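Local coordinates for reticulocyte binding protein (Streptococcus agalactiae COH1, PDB 3FAX), which probably hydrolyses alpha-1,6-glucosidic linkages in pullulan and branched alpha-glucans, as a pullulanase-type enzyme of the alpha-amylase family, at residues Phe322-Met327 / Asp339-Trp344; Ala221-Glu226 / Ser366-Glu371. All coordinates share one frame; numbering follows the deposited sequence.

How the contacts relate
Contact 1 and contact 2 lie with their centres about 17 Å apart. Along the chain the order is 221-226, 322-327, 339-344, 366-371, so both segments of contact 1 fall between the two of contact 2. Contact 1 folds back the long loop that follows barrel strand 312-315; contact 2 docks the start of helix 365-381, which ends that loop, on a loop between strands 214-216 and 241-242 of the preceding antiparallel sheet. They touch directly: E326 OE1 forms a long, weak ion pair with R368 NH2 at 3.5 Å, and M327 SD packs on E226 CB at 3.6 Å. Together they join the catalytic barrel's loop and helix to a loop of the antiparallel sheet that precedes the barrel.

Contact 1 of 2, residues Phe322-Met327 / Asp339-Trp344; sequences FYVNEM and DNNYNW. With CA (calcium ion), chain D.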
# COMPACT_ATOMS: atom_id res chain seq x y z
N PHE A 322 4.27 14.38 -1.73
CA PHE A 322 4.96 15.65 -1.53
C PHE A 322 6.02 15.99 -2.58
O PHE A 322 5.97 17.07 -3.17
CB PHE A 322 5.58 15.68 -0.12
CG PHE A 322 6.05 17.04 0.31
CD1 PHE A 322 5.24 17.86 1.09
CD2 PHE A 322 7.31 17.50 -0.07
CE1 PHE A 322 5.67 19.11 1.49
CE2 PHE A 322 7.75 18.76 0.32
CZ PHE A 322 6.93 19.57 1.10
N TYR A 323 7.00 15.11 -2.78
CA TYR A 323 8.16 15.44 -3.63
C TYR A 323 7.90 15.34 -5.13
O TYR A 323 8.18 14.32 -5.75
CB TYR A 323 9.38 14.59 -3.23
CG TYR A 323 10.03 15.09 -1.96
CD1 TYR A 323 9.97 14.36 -0.78
CD2 TYR A 323 10.70 16.31 -1.95
CE1 TYR A 323 10.57 14.83 0.38
CE2 TYR A 323 11.30 16.78 -0.80
CZ TYR A 323 11.23 16.04 0.36
OH TYR A 323 11.83 16.51 1.49
N VAL A 324 7.38 16.42 -5.71
CA VAL A 324 7.03 16.47 -7.13
C VAL A 324 6.86 17.87 -7.65
O VAL A 324 6.60 18.81 -6.90
CB VAL A 324 5.70 15.74 -7.42
CG1 VAL A 324 5.96 14.31 -7.80
CG2 VAL A 324 4.73 15.86 -6.23
N ASN A 325 7.01 17.99 -8.97
CA ASN A 325 6.59 19.17 -9.72
C ASN A 325 5.50 18.71 -10.67
O ASN A 325 5.78 18.13 -11.71
CB ASN A 325 7.77 19.76 -10.49
CG ASN A 325 7.37 20.95 -11.35
OD1 ASN A 325 6.30 21.53 -11.17
ND2 ASN A 325 8.24 21.33 -12.27
N GLU A 326 4.25 18.97 -10.30
CA GLU A 326 3.11 18.52 -11.09
C GLU A 326 2.94 19.29 -12.39
O GLU A 326 2.11 18.93 -13.23
CB GLU A 326 1.83 18.61 -10.26
CG GLU A 326 1.83 17.65 -9.08
CD GLU A 326 0.76 17.98 -8.05
OE1 GLU A 326 -0.05 18.89 -8.30
OE2 GLU A 326 0.75 17.32 -6.99
N MET A 327 3.73 20.35 -12.56
CA MET A 327 3.74 21.14 -13.79
C MET A 327 4.78 20.62 -14.81
O MET A 327 4.84 21.12 -15.94
CB MET A 327 4.02 22.61 -13.48
CG MET A 327 3.07 23.23 -12.44
SD MET A 327 1.33 22.99 -12.85
CE MET A 327 1.22 23.70 -14.50
N ASP A 339 17.13 11.48 -8.28
CA ASP A 339 16.83 12.84 -8.74
C ASP A 339 15.99 12.84 -10.03
O ASP A 339 16.38 13.41 -11.05
CB ASP A 339 18.13 13.63 -8.94
CG ASP A 339 18.94 13.76 -7.65
OD1 ASP A 339 18.35 14.10 -6.60
OD2 ASP A 339 20.17 13.52 -7.69
N ASN A 340 14.84 12.18 -9.95
CA ASN A 340 13.84 12.19 -11.02
C ASN A 340 12.51 12.68 -10.46
O ASN A 340 12.11 12.28 -9.36
CB ASN A 340 13.66 10.79 -11.61
CG ASN A 340 14.79 10.39 -12.55
OD1 ASN A 340 14.80 10.77 -13.72
ND2 ASN A 340 15.73 9.61 -12.04
N ASN A 341 11.82 13.51 -11.23
CA ASN A 341 10.50 14.01 -10.84
C ASN A 341 9.50 12.86 -10.69
O ASN A 341 8.43 13.01 -10.07
CB ASN A 341 9.98 15.03 -11.85
CG ASN A 341 8.82 15.85 -11.29
OD1 ASN A 341 8.92 16.42 -10.21
ND2 ASN A 341 7.72 15.89 -12.03
N TYR A 342 9.84 11.71 -11.26
CA TYR A 342 9.14 10.48 -10.99
C TYR A 342 9.08 10.21 -9.48
O TYR A 342 10.04 10.48 -8.74
CB TYR A 342 9.82 9.30 -11.68
CG TYR A 342 9.06 8.00 -11.57
CD1 TYR A 342 8.07 7.68 -12.49
CD2 TYR A 342 9.32 7.10 -10.54
CE1 TYR A 342 7.36 6.49 -12.40
CE2 TYR A 342 8.63 5.91 -10.44
CZ TYR A 342 7.65 5.61 -11.37
OH TYR A 342 6.94 4.44 -11.26
N ASN A 343 7.94 9.68 -9.05
CA ASN A 343 7.74 9.30 -7.66
C ASN A 343 6.67 8.22 -7.60
O ASN A 343 5.60 8.36 -8.21
CB ASN A 343 7.34 10.55 -6.87
CG ASN A 343 7.36 10.33 -5.38
OD1 ASN A 343 7.38 9.20 -4.88
ND2 ASN A 343 7.33 11.43 -4.64
N TRP A 344 6.97 7.12 -6.90
CA TRP A 344 5.98 6.06 -6.64
C TRP A 344 4.78 6.63 -5.87
O TRP A 344 3.63 6.27 -6.13
CB TRP A 344 6.60 4.92 -5.83
CG TRP A 344 7.30 3.86 -6.63
CD1 TRP A 344 7.19 3.62 -7.98
CD2 TRP A 344 8.20 2.86 -6.13
NE1 TRP A 344 7.98 2.56 -8.34
CE2 TRP A 344 8.61 2.08 -7.23
CE3 TRP A 344 8.70 2.56 -4.86
CZ2 TRP A 344 9.50 1.02 -7.09
CZ3 TRP A 344 9.59 1.50 -4.73
CH2 TRP A 344 9.97 0.75 -5.84
CA CA D . 11.48 11.58 -7.18
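The N341 carboxamide grips the backbone of N325 with two hydrogen bonds, so that its rotation is fixed. OD1 of N341 accepts from N325 N at 2.8 Å, the N-H lying in the carbonyl plane on a lone pair. ND2 of N341 gives to N325 O at 3.0 Å, but stands 35° above the plane of the N325 carbonyl. A chi1 of -164° swings the N341 carboxamide away from its own backbone N and over to N325. A third bond runs from N343 ND2 to Y323 O, 3.2 Å long; the same ND2 also bonds D347 OD1, while N343 OD1 takes G345 N. N325 in turn closes an Asx turn, its OD1 accepting from M327 N. Y342, N343 and W344 open the YNWGYDP sequence of type I pullulanases, here in the loop after barrel strand 312-315. Van der Waals contact is slight: V324 CG1 rests 3.6 Å from N341 O and makes an apolar touch on N343 CB at 4.1 Å, the two side chains crossing at about a right angle. Of the two segments, 339-344 binds the calcium ion, through the carbonyl oxygens of N340 and Y342, each at 2.4 Å; D665 OD1 is a further ligand.

Contact 2 of 2, residues Ala221-Glu226 / Ser366-Glu371; sequences AKSLAE and SARIAE
R368 turns its side chain from helix 365-381 onto the backbone of 221-226, running past S223 before its head settles beside L224 and A225. CB points at the facing segment, and the chain then bends twice, at chi2 (132°) and chi3 (141°), on its way to the guanidinium. R368 CD is the first atom to touch, 3.2 Å from S223 OG. R368 NE follows at 3.5 Å from S223 OG, yet at an angle too poor for a hydrogen bond; NE is instead bonded to L354 O, and S223 OG to O of P365, the residue just before the helical segment. The S223 hydroxyl is directed at the helix by a chi1 of -167°, which turns OG away from the residue's own N. Farther out, R368 CZ comes under the carbonyl of L224, whose O sits 3.6 Å above one face of the guanidinium, over its centre. This oxygen therefore touches the flat of the group and not its N-H rim, though the positive charge probably still favours it. R368 NH2 ends 3.7 Å from A225 O, which approaches obliquely, and 3.9 Å from L224 CB. One residue on, I369 CD1 makes van der Waals contact with K222 O at 3.7 Å and, less closely, an apolar one with S223 CB. Nearly all the contacting residues are buried; R368 NE and, weakly, NH1 are met by the loop carbonyls of L354 and P362, S223 OG by that of P365 at the helix start. Segment 366-371 is the beginning of the helix between barrel strands 312-315 and 385-390, while 221-226 leads from strand 214-216 toward strand 241-242, with A225 packed on Y202 of strand 202-208, so the contact packs the start of a helix on the outside of the barrel against a loop of the preceding antiparallel sheet.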
# COMPACT_ATOMS: atom_id res chain seq x y z
N ALA A 221 -8.65 18.18 3.21
CA ALA A 221 -8.65 18.85 1.91
C ALA A 221 -9.06 17.86 0.81
O ALA A 221 -8.50 16.77 0.71
CB ALA A 221 -7.26 19.43 1.60
N LYS A 222 -10.06 18.24 0.02
CA LYS A 222 -10.63 17.34 -0.98
C LYS A 222 -9.96 17.49 -2.33
O LYS A 222 -10.08 16.61 -3.18
CB LYS A 222 -12.13 17.54 -1.09
CG LYS A 222 -12.89 17.21 0.18
CD LYS A 222 -12.75 15.74 0.59
CE LYS A 222 -13.55 15.43 1.87
NZ LYS A 222 -13.32 16.41 2.98
N SER A 223 -9.29 18.61 -2.54
CA SER A 223 -8.36 18.76 -3.66
C SER A 223 -7.33 19.82 -3.32
O SER A 223 -7.36 20.36 -2.22
CB SER A 223 -9.09 19.10 -4.97
OG SER A 223 -8.20 18.95 -6.08
N LEU A 224 -6.41 20.09 -4.24
CA LEU A 224 -5.33 21.05 -3.99
C LEU A 224 -5.01 21.91 -5.21
O LEU A 224 -5.42 21.63 -6.35
CB LEU A 224 -4.05 20.32 -3.57
CG LEU A 224 -4.16 19.17 -2.56
CD1 LEU A 224 -2.90 18.33 -2.60
CD2 LEU A 224 -4.44 19.71 -1.16
N ALA A 225 -4.25 22.98 -4.96
CA ALA A 225 -3.67 23.77 -6.03
C ALA A 225 -2.61 22.92 -6.70
O ALA A 225 -2.13 21.95 -6.10
CB ALA A 225 -3.06 25.06 -5.48
N GLU A 226 -2.26 23.24 -7.94
CA GLU A 226 -1.12 22.58 -8.58
C GLU A 226 0.09 22.69 -7.62
O GLU A 226 0.33 23.74 -7.05
CB GLU A 226 -0.84 23.18 -9.97
CG GLU A 226 -0.22 24.60 -10.02
CD GLU A 226 -1.21 25.75 -9.78
OE1 GLU A 226 -0.74 26.90 -9.64
OE2 GLU A 226 -2.44 25.52 -9.73
N SER A 366 -10.75 20.69 -9.58
CA SER A 366 -11.88 19.78 -9.83
C SER A 366 -11.53 18.65 -10.81
O SER A 366 -12.16 17.58 -10.78
CB SER A 366 -13.10 20.57 -10.33
OG SER A 366 -13.68 21.37 -9.31
N ALA A 367 -10.53 18.87 -11.66
CA ALA A 367 -10.21 17.95 -12.75
C ALA A 367 -9.78 16.56 -12.27
O ALA A 367 -10.29 15.55 -12.78
CB ALA A 367 -9.14 18.55 -13.66
N ARG A 368 -8.86 16.52 -11.30
CA ARG A 368 -8.39 15.25 -10.70
C ARG A 368 -9.55 14.31 -10.43
O ARG A 368 -9.56 13.15 -10.87
CB ARG A 368 -7.75 15.50 -9.33
CG ARG A 368 -6.45 16.28 -9.30
CD ARG A 368 -6.55 17.37 -8.26
NE ARG A 368 -5.32 17.59 -7.50
CZ ARG A 368 -4.35 18.44 -7.82
NH1 ARG A 368 -4.41 19.16 -8.94
NH2 ARG A 368 -3.29 18.56 -7.02
N ILE A 369 -10.52 14.83 -9.69
CA ILE A 369 -11.64 14.04 -9.18
C ILE A 369 -12.48 13.50 -10.34
O ILE A 369 -12.78 12.30 -10.39
CB ILE A 369 -12.50 14.88 -8.21
CG1 ILE A 369 -11.67 15.27 -6.98
CG2 ILE A 369 -13.77 14.13 -7.80
CD1 ILE A 369 -12.31 16.33 -6.12
N ALA A 370 -12.83 14.38 -11.27
CA ALA A 370 -13.58 13.96 -12.47
C ALA A 370 -12.77 12.98 -13.32
O ALA A 370 -13.32 12.03 -13.86
CB ALA A 370 -14.00 15.18 -13.30
N GLU A 371 -11.46 13.20 -13.40
CA GLU A 371 -10.58 12.33 -14.18
C GLU A 371 -10.47 10.94 -13.57
O GLU A 371 -10.66 9.94 -14.27
CB GLU A 371 -9.19 12.96 -14.32
CG GLU A 371 -9.15 14.07 -15.36
CD GLU A 371 -7.92 14.94 -15.26
OE1 GLU A 371 -7.64 15.46 -14.16
OE2 GLU A 371 -7.22 15.10 -16.28